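Local coordinates for protein molybdopterin synthase catalytic subunit (Helicobacter pylori, PDB 3RPF) that probably converts precursor Z into molybdopterin by building its dithiolene group with two sulfur atoms supplied by the small subunit MoaD, at residues I46-D52 with L126-R131. Sequence-based numbering, arbitrary orientation.
Sequences IQGLSFD and LIHNKR
Q47 grips N129 where strand 48-53 of the MoaE four-stranded antiparallel sheet meets the β-hairpin formed by 121-127 and 130-133. The hairpin closes in a type I' turn, I127 to K130. Backbone bonds Q47 N to L126 O and L126 N to G48 O, each 2.8 Å, tie L126 to the start of strand 48-53 and to the residue before it. The L126 side chain runs along the strand, CB 3.2 Å from G48 O and its methyls toward L49 O and S50 CB.

From CB outward, Q47 first passes L126 O with CB and CG; the chain then runs extended, and the amide holds the turn with both ends. Q47 OE1 accepts a hydrogen bond from N129 N at 2.9 Å, while Q47 NE2 gives a fairly straight bond (165°) to N129 OD1, approaching from above that carbonyl plane. The two amide planes stand 36° apart.

At the other end R131 bends at chi3 (115°), and its guanidinium meets S50 and D52 edge-on. R131 NH2 donates to S50 OG at 2.6 Å, an oxygen also hydrogen-bonded to D84. Y124, probably a substrate-binding residue, makes a cation-pi contact with R131. In the salt bridge, R131 NH1 and R131 NH2 both donate to the single oxygen D52 OD1, each at 3.2 Å, from the same face of the carboxylate.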
ATOM      1  N   ILE A  46       2.178  18.149  21.037  1.00 35.30           N
ATOM      2  CA  ILE A  46       3.220  18.587  20.120  1.00 37.73           C
ATOM      3  C   ILE A  46       2.625  19.477  19.045  1.00 37.80           C
ATOM      4  O   ILE A  46       1.428  19.407  18.756  1.00 36.76           O
ATOM      5  CB  ILE A  46       3.945  17.411  19.454  1.00 39.91           C
ATOM      6  CG1 ILE A  46       3.020  16.678  18.474  1.00 41.61           C
ATOM      7  CG2 ILE A  46       4.497  16.465  20.514  1.00 41.46           C
ATOM      8  CD1 ILE A  46       3.747  15.650  17.632  1.00 38.31           C
ATOM      9  N   GLN A  47       3.464  20.324  18.466  1.00 34.19           N
ATOM     10  CA  GLN A  47       3.049  21.174  17.357  1.00 33.53           C
ATOM     11  C   GLN A  47       3.221  20.458  16.026  1.00 33.74           C
ATOM     12  O   GLN A  47       2.576  20.804  15.030  1.00 33.83           O
ATOM     13  CB  GLN A  47       3.892  22.456  17.353  1.00 30.53           C
ATOM     14  CG  GLN A  47       3.700  23.308  18.589  1.00 32.43           C
ATOM     15  CD  GLN A  47       4.844  24.281  18.774  1.00 41.95           C
ATOM     16  OE1 GLN A  47       6.007  23.877  18.852  1.00 42.75           O
ATOM     17  NE2 GLN A  47       4.527  25.569  18.820  1.00 43.46           N
ATOM     18  N   GLY A  48       4.100  19.461  16.007  1.00 33.21           N
ATOM     19  CA  GLY A  48       4.389  18.730  14.780  1.00 31.19           C
ATOM     20  C   GLY A  48       5.738  18.052  14.910  1.00 37.69           C
ATOM     21  O   GLY A  48       6.233  17.849  16.028  1.00 35.78           O
ATOM     22  N   LEU A  49       6.338  17.693  13.779  1.00 35.35           N
ATOM     23  CA  LEU A  49       7.631  17.045  13.803  1.00 31.09           C
ATOM     24  C   LEU A  49       8.597  17.846  12.950  1.00 36.11           C
ATOM     25  O   LEU A  49       8.185  18.703  12.161  1.00 37.92           O
ATOM     26  CB  LEU A  49       7.539  15.620  13.259  1.00 31.83           C
ATOM     27  CG  LEU A  49       6.549  14.623  13.865  1.00 34.86           C
ATOM     28  CD1 LEU A  49       6.479  13.362  13.004  1.00 26.84           C
ATOM     29  CD2 LEU A  49       6.897  14.269  15.311  1.00 35.01           C
ATOM     30  N   SER A  50       9.883  17.558  13.105  1.00 30.32           N
ATOM     31  CA  SER A  50      10.904  18.184  12.277  1.00 29.53           C
ATOM     32  C   SER A  50      11.907  17.119  11.861  1.00 27.66           C
ATOM     33  O   SER A  50      12.165  16.171  12.610  1.00 35.03           O
ATOM     34  CB  SER A  50      11.597  19.315  13.021  1.00 34.75           C
ATOM     35  OG  SER A  50      12.411  20.058  12.130  1.00 35.05           O
ATOM     36  N   PHE A  51      12.454  17.245  10.657  1.00 28.63           N
ATOM     37  CA  PHE A  51      13.359  16.218  10.152  1.00 27.82           C
ATOM     38  C   PHE A  51      14.717  16.789   9.705  1.00 36.44           C
ATOM     39  O   PHE A  51      14.777  17.866   9.101  1.00 32.48           O
ATOM     40  CB  PHE A  51      12.710  15.464   8.992  1.00 28.75           C
ATOM     41  CG  PHE A  51      11.420  14.751   9.360  1.00 27.13           C
ATOM     42  CD1 PHE A  51      11.438  13.450   9.852  1.00 26.46           C
ATOM     43  CD2 PHE A  51      10.203  15.380   9.198  1.00 26.88           C
ATOM     44  CE1 PHE A  51      10.252  12.787  10.189  1.00 33.46           C
ATOM     45  CE2 PHE A  51       9.000  14.718   9.528  1.00 34.00           C
ATOM     46  CZ  PHE A  51       9.034  13.426  10.022  1.00 32.06           C
ATOM     47  N   ASP A  52      15.798  16.077  10.026  1.00 29.61           N
ATOM     48  CA  ASP A  52      17.089  16.286   9.357  1.00 31.33           C
ATOM     49  C   ASP A  52      17.345  15.121   8.401  1.00 30.63           C
ATOM     50  O   ASP A  52      16.995  13.973   8.702  1.00 28.92           O
ATOM     51  CB  ASP A  52      18.236  16.347  10.358  1.00 34.49           C
ATOM     52  CG  ASP A  52      18.205  17.591  11.229  1.00 38.03           C
ATOM     53  OD1 ASP A  52      17.589  18.613  10.836  1.00 38.88           O
ATOM     54  OD2 ASP A  52      18.811  17.537  12.323  1.00 39.20           O
ATOM     55  N   LEU A 126       8.231  18.476  17.830  1.00 33.20           N
ATOM     56  CA  LEU A 126       8.234  19.919  18.003  1.00 39.76           C
ATOM     57  C   LEU A 126       7.379  20.244  19.224  1.00 45.30           C
ATOM     58  O   LEU A 126       6.176  20.103  19.182  1.00 42.97           O
ATOM     59  CB  LEU A 126       7.634  20.611  16.787  1.00 41.75           C
ATOM     60  CG  LEU A 126       8.549  20.885  15.608  1.00 49.43           C
ATOM     61  CD1 LEU A 126       7.920  21.795  14.583  1.00 57.81           C
ATOM     62  CD2 LEU A 126       9.850  21.424  16.094  1.00 38.41           C
ATOM     63  N   ILE A 127       8.010  20.679  20.304  1.00 47.07           N
ATOM     64  CA  ILE A 127       7.300  21.081  21.512  1.00 44.10           C
ATOM     65  C   ILE A 127       7.789  22.427  22.009  1.00 46.04           C
ATOM     66  O   ILE A 127       8.965  22.607  22.179  1.00 48.68           O
ATOM     67  CB  ILE A 127       7.499  20.066  22.626  1.00 44.16           C
ATOM     68  CG1 ILE A 127       7.553  18.667  22.048  1.00 51.68           C
ATOM     69  CG2 ILE A 127       6.377  20.141  23.605  1.00 50.07           C
ATOM     70  CD1 ILE A 127       7.389  17.625  23.041  1.00 54.07           C
ATOM     71  N   HIS A 128       6.885  23.355  22.276  1.00 47.23           N
ATOM     72  CA  HIS A 128       7.280  24.669  22.767  1.00 58.73           C
ATOM     73  C   HIS A 128       8.223  25.367  21.803  1.00 53.04           C
ATOM     74  O   HIS A 128       9.060  26.146  22.225  1.00 51.05           O
ATOM     75  CB  HIS A 128       7.966  24.544  24.131  1.00 66.28           C
ATOM     76  CG  HIS A 128       7.174  23.764  25.131  1.00 75.79           C
ATOM     77  ND1 HIS A 128       5.854  24.040  25.412  1.00 78.27           N
ATOM     78  CD2 HIS A 128       7.516  22.712  25.916  1.00 79.80           C
ATOM     79  CE1 HIS A 128       5.415  23.194  26.329  1.00 82.97           C
ATOM     80  NE2 HIS A 128       6.404  22.379  26.649  1.00 82.32           N
ATOM     81  N   ASN A 129       8.085  25.081  20.511  1.00 56.39           N
ATOM     82  CA  ASN A 129       8.978  25.647  19.497  1.00 59.87           C
ATOM     83  C   ASN A 129      10.394  25.090  19.587  1.00 57.77           C
ATOM     84  O   ASN A 129      11.309  25.611  18.948  1.00 64.00           O
ATOM     85  CB  ASN A 129       9.001  27.180  19.580  1.00 62.92           C
ATOM     86  CG  ASN A 129       7.612  27.789  19.477  1.00 67.31           C
ATOM     87  OD1 ASN A 129       6.760  27.298  18.729  1.00 69.72           O
ATOM     88  ND2 ASN A 129       7.375  28.857  20.228  1.00 57.75           N
ATOM     89  N   LYS A 130      10.569  24.037  20.386  1.00 54.52           N
ATOM     90  CA  LYS A 130      11.861  23.360  20.511  1.00 57.34           C
ATOM     91  C   LYS A 130      11.805  21.943  19.931  1.00 50.85           C
ATOM     92  O   LYS A 130      10.780  21.268  20.032  1.00 55.01           O
ATOM     93  CB  LYS A 130      12.300  23.312  21.980  1.00 56.42           C
ATOM     94  N   ARG A 131      12.906  21.501  19.325  1.00 47.57           N
ATOM     95  CA  ARG A 131      13.025  20.128  18.830  1.00 43.00           C
ATOM     96  C   ARG A 131      13.503  19.194  19.936  1.00 48.59           C
ATOM     97  O   ARG A 131      14.520  19.462  20.578  1.00 50.77           O
ATOM     98  CB  ARG A 131      14.039  20.044  17.693  1.00 40.96           C
ATOM     99  CG  ARG A 131      13.932  21.129  16.639  1.00 48.37           C
ATOM    100  CD  ARG A 131      15.099  21.024  15.665  1.00 46.55           C
ATOM    101  NE  ARG A 131      14.679  20.680  14.307  1.00 39.08           N
ATOM    102  CZ  ARG A 131      15.498  20.209  13.370  1.00 37.98           C
ATOM    103  NH1 ARG A 131      16.782  20.014  13.642  1.00 35.21           N
ATOM    104  NH2 ARG A 131      15.037  19.923  12.159  1.00 37.46           N
TER
HETATM  105  O   HOH W   1      16.001  20.456   9.010  1.00 38.57           O